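Local atomic coordinates of endoglucanase E (Clostridium thermocellum, PDB entry 2WAO), a protein that binds cellulose-like glucan chains through its C-terminal family 2 carbohydrate esterase domain, probably also deacetylates plant carbohydrates there, and is named for endo-1,4-beta-glucanase activity. Residues I173-I178 / T199-G204. Numbering follows the deposited sequence.
Sequences IAWSGI and TLPYSG. With BGC (beta-D-glucopyranose), chain B; BGC (beta-D-glucopyranose), chain C; FMT (formic acid), chain D.
The six-membered ring of W175 drives its far edge into one face of the Y202 ring, an offset T-shaped pair with planes at 83° and centroids 5.4 Å apart. Within this pair W175 CH2 comes nearest, 3.6 Å from Y202 CE1. Next along that indole edge, W175 CZ3 meets P201 CG at 3.6 Å, so proline and tyrosine both pack against the end of the indole, while R195 makes a cation-pi contact with W175. With CG anti to the backbone N (chi1 -168°), the indole reaches away from the end of strand 168-174 toward the 199-204 loop. Y202 OH is hydrogen-bonded to S98 O, which probably helps fix the phenol ring against the indole edge. W175 also opens a type II turn, closed by I178 N to W175 O at 3.2 Å, that carries S176 and G177 into the glycan pocket. There G177 N, hydrogen-bonded to S131 OG, also donates to O1 of a bound formic acid, probably from the crystallisation liquor, at 3.1 Å, and G177 CA lies 3.4 Å from O2 of the chain B glucose. Apolar and aromatic packing thus joins this pocket-lining turn to the 199-204 loop, with the indole C-H edge, probably slightly positive, set against the tyrosine pi face.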
loop_
_atom_site.group_PDB
_atom_site.type_symbol
_atom_site.label_atom_id
_atom_site.label_comp_id
_atom_site.label_asym_id
_atom_site.label_seq_id
_atom_site.Cartn_x
_atom_site.Cartn_y
_atom_site.Cartn_z
ATOM N N ILE A 173 -2.954 3.201 -0.546
ATOM C CA ILE A 173 -4.389 3.337 -0.749
ATOM C C ILE A 173 -4.766 2.449 -1.926
ATOM O O ILE A 173 -4.819 2.893 -3.081
ATOM C CB ILE A 173 -4.818 4.828 -0.894
ATOM C CG1 ILE A 173 -4.240 5.663 0.277
ATOM C CG2 ILE A 173 -6.336 4.890 -0.946
ATOM C CD1 ILE A 173 -4.526 5.055 1.696
ATOM N N ALA A 174 -5.004 1.168 -1.615
ATOM C CA ALA A 174 -5.087 0.158 -2.687
ATOM C C ALA A 174 -6.162 -0.855 -2.335
ATOM O O ALA A 174 -6.370 -1.181 -1.174
ATOM C CB ALA A 174 -3.755 -0.496 -2.873
ATOM N N TRP A 175 -6.811 -1.367 -3.359
ATOM C CA TRP A 175 -7.960 -2.280 -3.169
ATOM C C TRP A 175 -7.917 -3.270 -4.311
ATOM O O TRP A 175 -7.937 -2.864 -5.486
ATOM C CB TRP A 175 -9.253 -1.454 -3.235
ATOM C CG TRP A 175 -10.468 -2.223 -2.778
ATOM C CD1 TRP A 175 -11.162 -3.155 -3.500
ATOM C CD2 TRP A 175 -11.145 -2.078 -1.524
ATOM N NE1 TRP A 175 -12.244 -3.618 -2.750
ATOM C CE2 TRP A 175 -12.255 -2.962 -1.542
ATOM C CE3 TRP A 175 -10.908 -1.285 -0.362
ATOM C CZ2 TRP A 175 -13.135 -3.103 -0.432
ATOM C CZ3 TRP A 175 -11.787 -1.416 0.734
ATOM C CH2 TRP A 175 -12.901 -2.308 0.680
ATOM N N SER A 176 -7.823 -4.560 -3.984
ATOM C CA SER A 176 -7.691 -5.608 -5.016
ATOM C C SER A 176 -8.881 -5.600 -5.981
ATOM O O SER A 176 -10.032 -5.475 -5.549
ATOM C CB SER A 176 -7.514 -6.980 -4.384
ATOM O OG SER A 176 -6.157 -7.182 -4.054
ATOM N N GLY A 177 -8.582 -5.644 -7.277
ATOM C CA GLY A 177 -9.606 -5.666 -8.339
ATOM C C GLY A 177 -10.205 -4.321 -8.734
ATOM O O GLY A 177 -11.044 -4.281 -9.619
ATOM N N ILE A 178 -9.805 -3.221 -8.081
ATOM C CA ILE A 178 -10.435 -1.924 -8.333
ATOM C C ILE A 178 -9.866 -1.276 -9.615
ATOM O O ILE A 178 -8.693 -1.522 -9.969
ATOM C CB ILE A 178 -10.209 -0.976 -7.110
ATOM C CG1 ILE A 178 -11.398 -0.002 -6.982
ATOM C CG2 ILE A 178 -8.809 -0.251 -7.144
ATOM C CD1 ILE A 178 -11.413 0.759 -5.635
ATOM N N THR A 199 -10.682 6.929 5.380
ATOM C CA THR A 199 -9.811 6.274 6.368
ATOM C C THR A 199 -10.238 4.820 6.477
ATOM O O THR A 199 -9.409 3.917 6.382
ATOM C CB THR A 199 -9.938 6.933 7.756
ATOM O OG1 THR A 199 -9.610 8.318 7.623
ATOM C CG2 THR A 199 -8.984 6.280 8.742
ATOM N N LEU A 200 -11.537 4.616 6.710
ATOM C CA LEU A 200 -12.094 3.275 6.839
ATOM C C LEU A 200 -13.172 3.165 5.772
ATOM O O LEU A 200 -14.288 3.648 5.952
ATOM C CB LEU A 200 -12.650 3.033 8.246
ATOM C CG LEU A 200 -11.762 3.421 9.445
ATOM C CD1 LEU A 200 -12.585 3.327 10.734
ATOM C CD2 LEU A 200 -10.502 2.558 9.495
ATOM N N PRO A 201 -12.796 2.599 4.609
ATOM C CA PRO A 201 -13.677 2.630 3.449
ATOM C C PRO A 201 -14.990 1.877 3.637
ATOM O O PRO A 201 -15.980 2.207 2.982
ATOM C CB PRO A 201 -12.810 2.021 2.316
ATOM C CG PRO A 201 -11.650 1.370 2.959
ATOM C CD PRO A 201 -11.470 1.994 4.318
ATOM N N TYR A 202 -15.035 0.881 4.523
ATOM C CA TYR A 202 -16.287 0.112 4.699
ATOM C C TYR A 202 -17.303 0.861 5.539
ATOM O O TYR A 202 -18.505 0.634 5.419
ATOM C CB TYR A 202 -16.032 -1.219 5.420
ATOM C CG TYR A 202 -15.626 -2.360 4.531
ATOM C CD1 TYR A 202 -16.189 -2.521 3.274
ATOM C CD2 TYR A 202 -14.700 -3.306 4.968
ATOM C CE1 TYR A 202 -15.819 -3.583 2.435
ATOM C CE2 TYR A 202 -14.329 -4.383 4.141
ATOM C CZ TYR A 202 -14.913 -4.503 2.878
ATOM O OH TYR A 202 -14.544 -5.534 2.052
ATOM N N SER A 203 -16.809 1.731 6.414
ATOM C CA SER A 203 -17.677 2.363 7.389
ATOM C C SER A 203 -17.863 3.862 7.224
ATOM O O SER A 203 -18.517 4.524 8.050
ATOM C CB SER A 203 -17.262 1.979 8.811
ATOM O OG SER A 203 -16.006 2.509 9.123
ATOM N N GLY A 204 -17.307 4.404 6.154
ATOM C CA GLY A 204 -17.590 5.796 5.796
ATOM C C GLY A 204 -16.868 6.847 6.625
ATOM O O GLY A 204 -17.353 7.971 6.729
HETATM C C2 BGC B . -11.794 -9.287 -6.775
HETATM C C3 BGC B . -11.894 -8.844 -5.310
HETATM C C4 BGC B . -11.644 -10.017 -4.359
HETATM C C5 BGC B . -10.287 -10.612 -4.678
HETATM C C6 BGC B . -9.882 -11.721 -3.691
HETATM C C1 BGC B . -10.518 -10.097 -6.974
HETATM O O2 BGC B . -11.830 -8.177 -7.662
HETATM O O3 BGC B . -13.120 -8.185 -5.070
HETATM O O4 BGC B . -11.603 -9.544 -3.028
HETATM O O5 BGC B . -10.427 -11.115 -5.996
HETATM O O6 BGC B . -10.478 -12.939 -4.051
HETATM C C2 BGC C . -8.641 -13.229 -9.971
HETATM C C3 BGC C . -9.803 -12.553 -9.257
HETATM C C4 BGC C . -9.330 -11.233 -8.638
HETATM C C5 BGC C . -8.692 -10.363 -9.744
HETATM C C6 BGC C . -8.243 -8.959 -9.293
HETATM C C1 BGC C . -8.021 -12.264 -10.977
HETATM O O2 BGC C . -9.102 -14.439 -10.580
HETATM O O3 BGC C . -10.305 -13.420 -8.232
HETATM O O4 BGC C . -10.497 -10.687 -8.270
HETATM O O5 BGC C . -7.603 -11.084 -10.317
HETATM O O6 BGC C . -7.273 -9.096 -8.270
HETATM C C FMT D . -5.580 -5.279 -10.052
HETATM O O1 FMT D . -6.390 -5.993 -9.443
HETATM O O2 FMT D . -4.454 -5.595 -10.460
#